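Local coordinates for protein SSD1 (Saccharomyces cerevisiae S288C, PDB 7AM1) that binds mRNA untranslated regions and represses translation as a pseudonuclease of the RNase II family, having no nuclease activity of its own, at residues I623-F628 with T737-Y742. Sequence-based numbering, arbitrary orientation.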
ATOM      1  N   ILE A 623      -8.169  -5.807  13.619  1.00 37.81           N
ATOM      2  CA  ILE A 623      -9.225  -4.834  13.359  1.00 39.21           C
ATOM      3  C   ILE A 623      -8.707  -3.709  12.469  1.00 38.34           C
ATOM      4  O   ILE A 623      -9.431  -3.210  11.598  1.00 37.27           O
ATOM      5  CB  ILE A 623      -9.806  -4.316  14.688  1.00 41.47           C
ATOM      6  CG1 ILE A 623     -10.547  -5.472  15.377  1.00 44.03           C
ATOM      7  CG2 ILE A 623     -10.717  -3.102  14.450  1.00 40.69           C
ATOM      8  CD1 ILE A 623     -11.275  -5.098  16.651  1.00 45.33           C
ATOM      9  N   GLU A 624      -7.444  -3.311  12.641  1.00 38.75           N
ATOM     10  CA  GLU A 624      -6.881  -2.315  11.736  1.00 38.47           C
ATOM     11  C   GLU A 624      -6.855  -2.839  10.303  1.00 37.33           C
ATOM     12  O   GLU A 624      -7.161  -2.098   9.360  1.00 36.34           O
ATOM     13  CB  GLU A 624      -5.471  -1.909  12.171  1.00 37.93           C
ATOM     14  CG  GLU A 624      -4.907  -0.757  11.336  1.00 37.13           C
ATOM     15  CD  GLU A 624      -3.452  -0.447  11.630  1.00 36.71           C
ATOM     16  OE1 GLU A 624      -2.865  -1.092  12.525  1.00 37.01           O
ATOM     17  OE2 GLU A 624      -2.889   0.430  10.943  1.00 36.38           O
ATOM     18  N   ILE A 625      -6.485  -4.110  10.118  1.00 37.94           N
ATOM     19  CA  ILE A 625      -6.495  -4.689   8.776  1.00 37.04           C
ATOM     20  C   ILE A 625      -7.888  -4.568   8.170  1.00 36.09           C
ATOM     21  O   ILE A 625      -8.051  -4.124   7.028  1.00 36.30           O
ATOM     22  CB  ILE A 625      -6.012  -6.153   8.806  1.00 39.06           C
ATOM     23  CG1 ILE A 625      -4.504  -6.215   9.078  1.00 38.57           C
ATOM     24  CG2 ILE A 625      -6.343  -6.854   7.488  1.00 40.37           C
ATOM     25  CD1 ILE A 625      -3.983  -7.614   9.429  1.00 38.98           C
ATOM     26  N   LEU A 626      -8.918  -4.929   8.941  1.00 35.35           N
ATOM     27  CA  LEU A 626     -10.288  -4.827   8.447  1.00 37.16           C
ATOM     28  C   LEU A 626     -10.643  -3.390   8.082  1.00 36.24           C
ATOM     29  O   LEU A 626     -11.261  -3.139   7.039  1.00 36.37           O
ATOM     30  CB  LEU A 626     -11.260  -5.367   9.496  1.00 40.43           C
ATOM     31  CG  LEU A 626     -11.111  -6.850   9.852  1.00 42.71           C
ATOM     32  CD1 LEU A 626     -12.106  -7.242  10.930  1.00 44.56           C
ATOM     33  CD2 LEU A 626     -11.275  -7.729   8.631  1.00 43.38           C
ATOM     34  N   LEU A 627     -10.267  -2.432   8.933  1.00 36.10           N
ATOM     35  CA  LEU A 627     -10.546  -1.030   8.645  1.00 38.04           C
ATOM     36  C   LEU A 627      -9.811  -0.575   7.392  1.00 36.74           C
ATOM     37  O   LEU A 627     -10.392   0.082   6.522  1.00 37.25           O
ATOM     38  CB  LEU A 627     -10.152  -0.173   9.848  1.00 39.40           C
ATOM     39  CG  LEU A 627     -10.315   1.337   9.689  1.00 41.88           C
ATOM     40  CD1 LEU A 627     -11.756   1.683   9.367  1.00 44.32           C
ATOM     41  CD2 LEU A 627      -9.858   2.049  10.944  1.00 42.17           C
ATOM     42  N   PHE A 628      -8.538  -0.954   7.269  1.00 36.35           N
ATOM     43  CA  PHE A 628      -7.716  -0.542   6.137  1.00 37.60           C
ATOM     44  C   PHE A 628      -8.349  -0.940   4.809  1.00 41.03           C
ATOM     45  O   PHE A 628      -8.227  -0.206   3.818  1.00 41.10           O
ATOM     46  CB  PHE A 628      -6.324  -1.157   6.312  1.00 37.15           C
ATOM     47  CG  PHE A 628      -5.410  -0.968   5.145  1.00 38.19           C
ATOM     48  CD1 PHE A 628      -4.791   0.247   4.921  1.00 38.10           C
ATOM     49  CD2 PHE A 628      -5.133  -2.022   4.292  1.00 39.83           C
ATOM     50  CE1 PHE A 628      -3.933   0.415   3.851  1.00 38.57           C
ATOM     51  CE2 PHE A 628      -4.278  -1.859   3.220  1.00 40.71           C
ATOM     52  CZ  PHE A 628      -3.676  -0.638   3.002  1.00 40.12           C
ATOM     53  N   THR A 737      -3.833 -15.951  13.808  1.00 37.50           N
ATOM     54  CA  THR A 737      -5.120 -15.564  14.370  1.00 38.17           C
ATOM     55  C   THR A 737      -6.170 -15.562  13.269  1.00 37.53           C
ATOM     56  O   THR A 737      -5.922 -15.061  12.166  1.00 35.45           O
ATOM     57  CB  THR A 737      -5.044 -14.182  15.029  1.00 39.99           C
ATOM     58  OG1 THR A 737      -4.115 -14.221  16.121  1.00 40.27           O
ATOM     59  CG2 THR A 737      -6.416 -13.738  15.529  1.00 41.75           C
ATOM     60  N   VAL A 738      -7.331 -16.137  13.569  1.00 40.50           N
ATOM     61  CA  VAL A 738      -8.454 -16.156  12.638  1.00 41.02           C
ATOM     62  C   VAL A 738      -9.121 -14.788  12.647  1.00 41.22           C
ATOM     63  O   VAL A 738      -9.493 -14.275  13.708  1.00 41.12           O
ATOM     64  CB  VAL A 738      -9.455 -17.259  13.016  1.00 41.99           C
ATOM     65  CG1 VAL A 738     -10.654 -17.237  12.078  1.00 42.04           C
ATOM     66  CG2 VAL A 738      -8.770 -18.620  13.007  1.00 41.65           C
ATOM     67  N   LEU A 739      -9.282 -14.198  11.463  1.00 40.15           N
ATOM     68  CA  LEU A 739      -9.868 -12.869  11.328  1.00 39.65           C
ATOM     69  C   LEU A 739     -11.310 -12.905  10.843  1.00 40.26           C
ATOM     70  O   LEU A 739     -12.139 -12.128  11.329  1.00 40.18           O
ATOM     71  CB  LEU A 739      -9.018 -12.028  10.370  1.00 39.85           C
ATOM     72  CG  LEU A 739      -9.304 -10.528  10.309  1.00 42.14           C
ATOM     73  CD1 LEU A 739      -9.246  -9.904  11.689  1.00 43.58           C
ATOM     74  CD2 LEU A 739      -8.306  -9.847   9.379  1.00 42.45           C
ATOM     75  N   GLN A 740     -11.627 -13.797   9.903  1.00 39.63           N
ATOM     76  CA  GLN A 740     -12.977 -13.950   9.383  1.00 41.07           C
ATOM     77  C   GLN A 740     -13.223 -15.421   9.073  1.00 42.67           C
ATOM     78  O   GLN A 740     -12.317 -16.130   8.625  1.00 40.67           O
ATOM     79  CB  GLN A 740     -13.199 -13.112   8.115  1.00 41.45           C
ATOM     80  CG  GLN A 740     -13.366 -11.607   8.349  1.00 42.82           C
ATOM     81  CD  GLN A 740     -14.658 -11.263   9.067  1.00 44.22           C
ATOM     82  OE1 GLN A 740     -15.729 -11.204   8.460  1.00 44.98           O
ATOM     83  NE2 GLN A 740     -14.565 -11.045  10.367  1.00 44.80           N
ATOM     84  N   VAL A 741     -14.456 -15.865   9.290  1.00 47.66           N
ATOM     85  CA  VAL A 741     -14.865 -17.231   8.996  1.00 50.06           C
ATOM     86  C   VAL A 741     -15.935 -17.194   7.916  1.00 48.27           C
ATOM     87  O   VAL A 741     -16.825 -16.337   7.933  1.00 49.85           O
ATOM     88  CB  VAL A 741     -15.382 -17.952  10.258  1.00 55.01           C
ATOM     89  CG1 VAL A 741     -15.924 -19.323   9.904  1.00 56.97           C
ATOM     90  CG2 VAL A 741     -14.266 -18.084  11.280  1.00 55.83           C
ATOM     91  N   TYR A 742     -15.835 -18.122   6.970  1.00 43.34           N
ATOM     92  CA  TYR A 742     -16.788 -18.240   5.880  1.00 43.40           C
ATOM     93  C   TYR A 742     -17.289 -19.679   5.818  1.00 46.11           C
ATOM     94  O   TYR A 742     -16.879 -20.539   6.602  1.00 44.79           O
ATOM     95  CB  TYR A 742     -16.160 -17.817   4.547  1.00 41.40           C
ATOM     96  CG  TYR A 742     -15.428 -16.492   4.601  1.00 42.07           C
ATOM     97  CD1 TYR A 742     -16.123 -15.291   4.640  1.00 43.39           C
ATOM     98  CD2 TYR A 742     -14.040 -16.445   4.619  1.00 41.67           C
ATOM     99  CE1 TYR A 742     -15.453 -14.074   4.689  1.00 43.42           C
ATOM    100  CE2 TYR A 742     -13.362 -15.240   4.669  1.00 41.28           C
ATOM    101  CZ  TYR A 742     -14.072 -14.056   4.701  1.00 42.10           C
ATOM    102  OH  TYR A 742     -13.395 -12.856   4.753  1.00 41.10           O
TER
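Gln-740, which touches Leu-626 across the contact, folds its amide back onto its own strand: NE2 donates to Leu-739 O over 2.8 Å. The N-H...O angle is 150°, and the donor is tilted 18° from the carbonyl plane. Bends at chi1 and chi2 curl the chain, and rotation about CG-CD turns NE2 onto the carbonyl, which leaves the aliphatic part of the side chain beside the helix. Its CG comes within 4.4 Å of Leu-626 CD2. Across the interface the contact is wholly apolar. Leu-739 and Leu-626 lie alongside each other, pointing opposite ways, CD2 against CD2 at 3.7 Å and CD1 against CD1 at 4.0 Å, while Leu-626 CD2 also lies 3.8 Å from Leu-739 CG. The backbones of Leu-739 and Gln-740 both pair with Asp-747 of strand 745-750, a classic beta bulge in the antiparallel C-terminal sheet, which here packs against helix 617-629 of the RNB domain. The CB of Leu-739 points toward this helix, and chi1 of -168° carries CG on away from the backbone N, bringing both methyls to Leu-626. Ile-625 meets it obliquely, CG2 lying 4.0 Å from Leu-739 CD2. Phe-749 touches both Ile-625 and Leu-739, and Phe-595 of helix 582-595 packs on Leu-626 and Gln-740.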